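Local coordinates for uncharacterized protein Tm1382 (PDB 3E57) that is of unknown function but is probably a Nudix hydrolase, an enzyme family that cleaves nucleoside diphosphates linked to another moiety, at residues 153-158 against 193-198. Sequence-based numbering, arbitrary orientation.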
loop_
_atom_site.group_PDB
_atom_site.type_symbol
_atom_site.label_atom_id
_atom_site.label_comp_id
_atom_site.label_asym_id
_atom_site.label_seq_id
_atom_site.Cartn_x
_atom_site.Cartn_y
_atom_site.Cartn_z
ATOM N N ARG B 153 -5.396 5.701 -10.677
ATOM C CA ARG B 153 -4.125 6.097 -11.293
ATOM C C ARG B 153 -3.983 7.602 -11.557
ATOM O O ARG B 153 -2.856 8.097 -11.720
ATOM C CB ARG B 153 -3.882 5.303 -12.579
ATOM C CG ARG B 153 -3.632 3.834 -12.324
ATOM C CD ARG B 153 -3.155 3.080 -13.556
ATOM N NE ARG B 153 -4.181 2.891 -14.586
ATOM C CZ ARG B 153 -5.010 1.850 -14.676
ATOM N NH1 ARG B 153 -5.014 0.877 -13.768
ATOM N NH2 ARG B 153 -5.872 1.794 -15.688
ATOM N N VAL B 154 -5.103 8.326 -11.603
ATOM C CA VAL B 154 -5.075 9.775 -11.818
ATOM C C VAL B 154 -5.393 10.570 -10.549
ATOM O O VAL B 154 -5.515 11.787 -10.609
ATOM C CB VAL B 154 -6.028 10.204 -12.980
ATOM C CG1 VAL B 154 -5.704 9.421 -14.244
ATOM C CG2 VAL B 154 -7.488 10.029 -12.600
ATOM N N HIS B 155 -5.503 9.890 -9.401
ATOM C CA HIS B 155 -5.827 10.540 -8.128
ATOM C C HIS B 155 -4.709 10.340 -7.114
ATOM O O HIS B 155 -4.187 9.238 -6.967
ATOM C CB HIS B 155 -7.108 9.955 -7.531
ATOM C CG HIS B 155 -8.370 10.501 -8.120
ATOM N ND1 HIS B 155 -9.573 10.464 -7.451
ATOM C CD2 HIS B 155 -8.619 11.104 -9.303
ATOM C CE1 HIS B 155 -10.513 11.004 -8.207
ATOM N NE2 HIS B 155 -9.959 11.405 -9.334
ATOM N N LEU B 156 -4.360 11.410 -6.410
ATOM C CA LEU B 156 -3.459 11.338 -5.264
ATOM C C LEU B 156 -4.251 11.720 -4.026
ATOM O O LEU B 156 -4.728 12.843 -3.920
ATOM C CB LEU B 156 -2.300 12.313 -5.453
ATOM C CG LEU B 156 -1.328 12.454 -4.282
ATOM C CD1 LEU B 156 -0.645 11.124 -4.044
ATOM C CD2 LEU B 156 -0.310 13.556 -4.561
ATOM N N GLY B 157 -4.382 10.797 -3.080
ATOM C CA GLY B 157 -5.153 11.062 -1.872
ATOM C C GLY B 157 -4.306 11.642 -0.766
ATOM O O GLY B 157 -3.187 11.193 -0.541
ATOM N N ALA B 158 -4.839 12.651 -0.082
ATOM C CA ALA B 158 -4.224 13.205 1.108
ATOM C C ALA B 158 -5.132 12.782 2.241
ATOM O O ALA B 158 -6.232 13.333 2.410
ATOM C CB ALA B 158 -4.144 14.735 1.026
ATOM N N GLU B 193 -13.265 -1.670 -0.694
ATOM C CA GLU B 193 -12.313 -1.695 -1.799
ATOM C C GLU B 193 -11.604 -0.350 -1.915
ATOM O O GLU B 193 -11.951 0.601 -1.235
ATOM C CB GLU B 193 -13.033 -2.027 -3.122
ATOM C CG GLU B 193 -13.656 -3.414 -3.178
ATOM C CD GLU B 193 -14.405 -3.687 -4.477
ATOM O OE1 GLU B 193 -14.404 -2.808 -5.375
ATOM O OE2 GLU B 193 -15.014 -4.782 -4.594
ATOM N N GLY B 194 -10.584 -0.291 -2.762
ATOM C CA GLY B 194 -9.948 0.982 -3.101
ATOM C C GLY B 194 -9.361 1.713 -1.910
ATOM O O GLY B 194 -8.724 1.100 -1.042
ATOM N N TRP B 195 -9.539 3.034 -1.909
ATOM C CA TRP B 195 -9.007 3.903 -0.864
ATOM C C TRP B 195 -9.668 3.615 0.472
ATOM O O TRP B 195 -9.033 3.770 1.505
ATOM C CB TRP B 195 -9.207 5.371 -1.226
ATOM C CG TRP B 195 -8.318 5.886 -2.311
ATOM C CD1 TRP B 195 -7.542 5.164 -3.158
ATOM C CD2 TRP B 195 -8.124 7.261 -2.659
ATOM N NE1 TRP B 195 -6.868 6.006 -4.021
ATOM C CE2 TRP B 195 -7.214 7.297 -3.732
ATOM C CE3 TRP B 195 -8.651 8.460 -2.178
ATOM C CZ2 TRP B 195 -6.795 8.493 -4.319
ATOM C CZ3 TRP B 195 -8.241 9.660 -2.772
ATOM C CH2 TRP B 195 -7.322 9.657 -3.833
ATOM N N SER B 196 -10.927 3.182 0.462
ATOM C CA SER B 196 -11.608 2.815 1.712
ATOM C C SER B 196 -10.884 1.672 2.422
ATOM O O SER B 196 -10.639 1.718 3.628
ATOM C CB SER B 196 -13.076 2.460 1.442
ATOM O OG SER B 196 -13.808 3.636 1.094
ATOM N N LYS B 197 -10.535 0.631 1.670
ATOM C CA LYS B 197 -9.842 -0.514 2.224
ATOM C C LYS B 197 -8.454 -0.110 2.749
ATOM O O LYS B 197 -8.011 -0.551 3.825
ATOM C CB LYS B 197 -9.696 -1.585 1.148
ATOM C CG LYS B 197 -9.346 -2.947 1.658
ATOM C CD LYS B 197 -9.340 -3.937 0.512
ATOM C CE LYS B 197 -9.189 -5.347 1.051
ATOM N NZ LYS B 197 -10.476 -5.874 1.645
ATOM N N ILE B 198 -7.766 0.721 1.985
ATOM C CA ILE B 198 -6.412 1.134 2.370
ATOM C C ILE B 198 -6.485 1.947 3.644
ATOM O O ILE B 198 -5.712 1.724 4.576
ATOM C CB ILE B 198 -5.738 1.969 1.270
ATOM C CG1 ILE B 198 -5.430 1.105 0.034
ATOM C CG2 ILE B 198 -4.431 2.576 1.805
ATOM C CD1 ILE B 198 -5.134 1.906 -1.216
HETATM O O HOH W 1 -4.533 6.706 -6.053
#
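Trp195 reaches from the first turn of helix 194-206 to strand 155-163 and makes every direct contact between the two segments. With CG anti to the carbonyl carbon (chi1 -73°), the indole extends from the helix so that its six-membered ring meets the strand. CH2 lies 3.2 Å from Gly157 N, while CZ3 is 3.5 Å from Gly157 CA; a CB modelled on Gly157 would lie 2.8 Å from Trp195 CZ3, so the lack of a side chain there is consistent with the close approach. On the other side of CH2, CZ2 meets His155 CB at 3.5 Å. That carbon makes the contact; the imidazole leads away and meets the His106 ring with planes at about 90°. Water 1 sits in the indole plane, accepting from Trp195 NE1 at 3.2 Å and lying 2.7 Å from His155 O, to which it can donate. Tyr72 meets the indole edge-to-face, and Ile70 and Ile144, from the strands flanking 155-163, also touch it. Replacing Trp195 by alanine removes the indole, which would probably open a gap beside Gly157 and leave the water without its N-H donor. Within the Nudix domain, helix 194-206 is thus joined to strand 155-163 by van der Waals contact through one indole, whose polar N-H reaches the strand backbone through water.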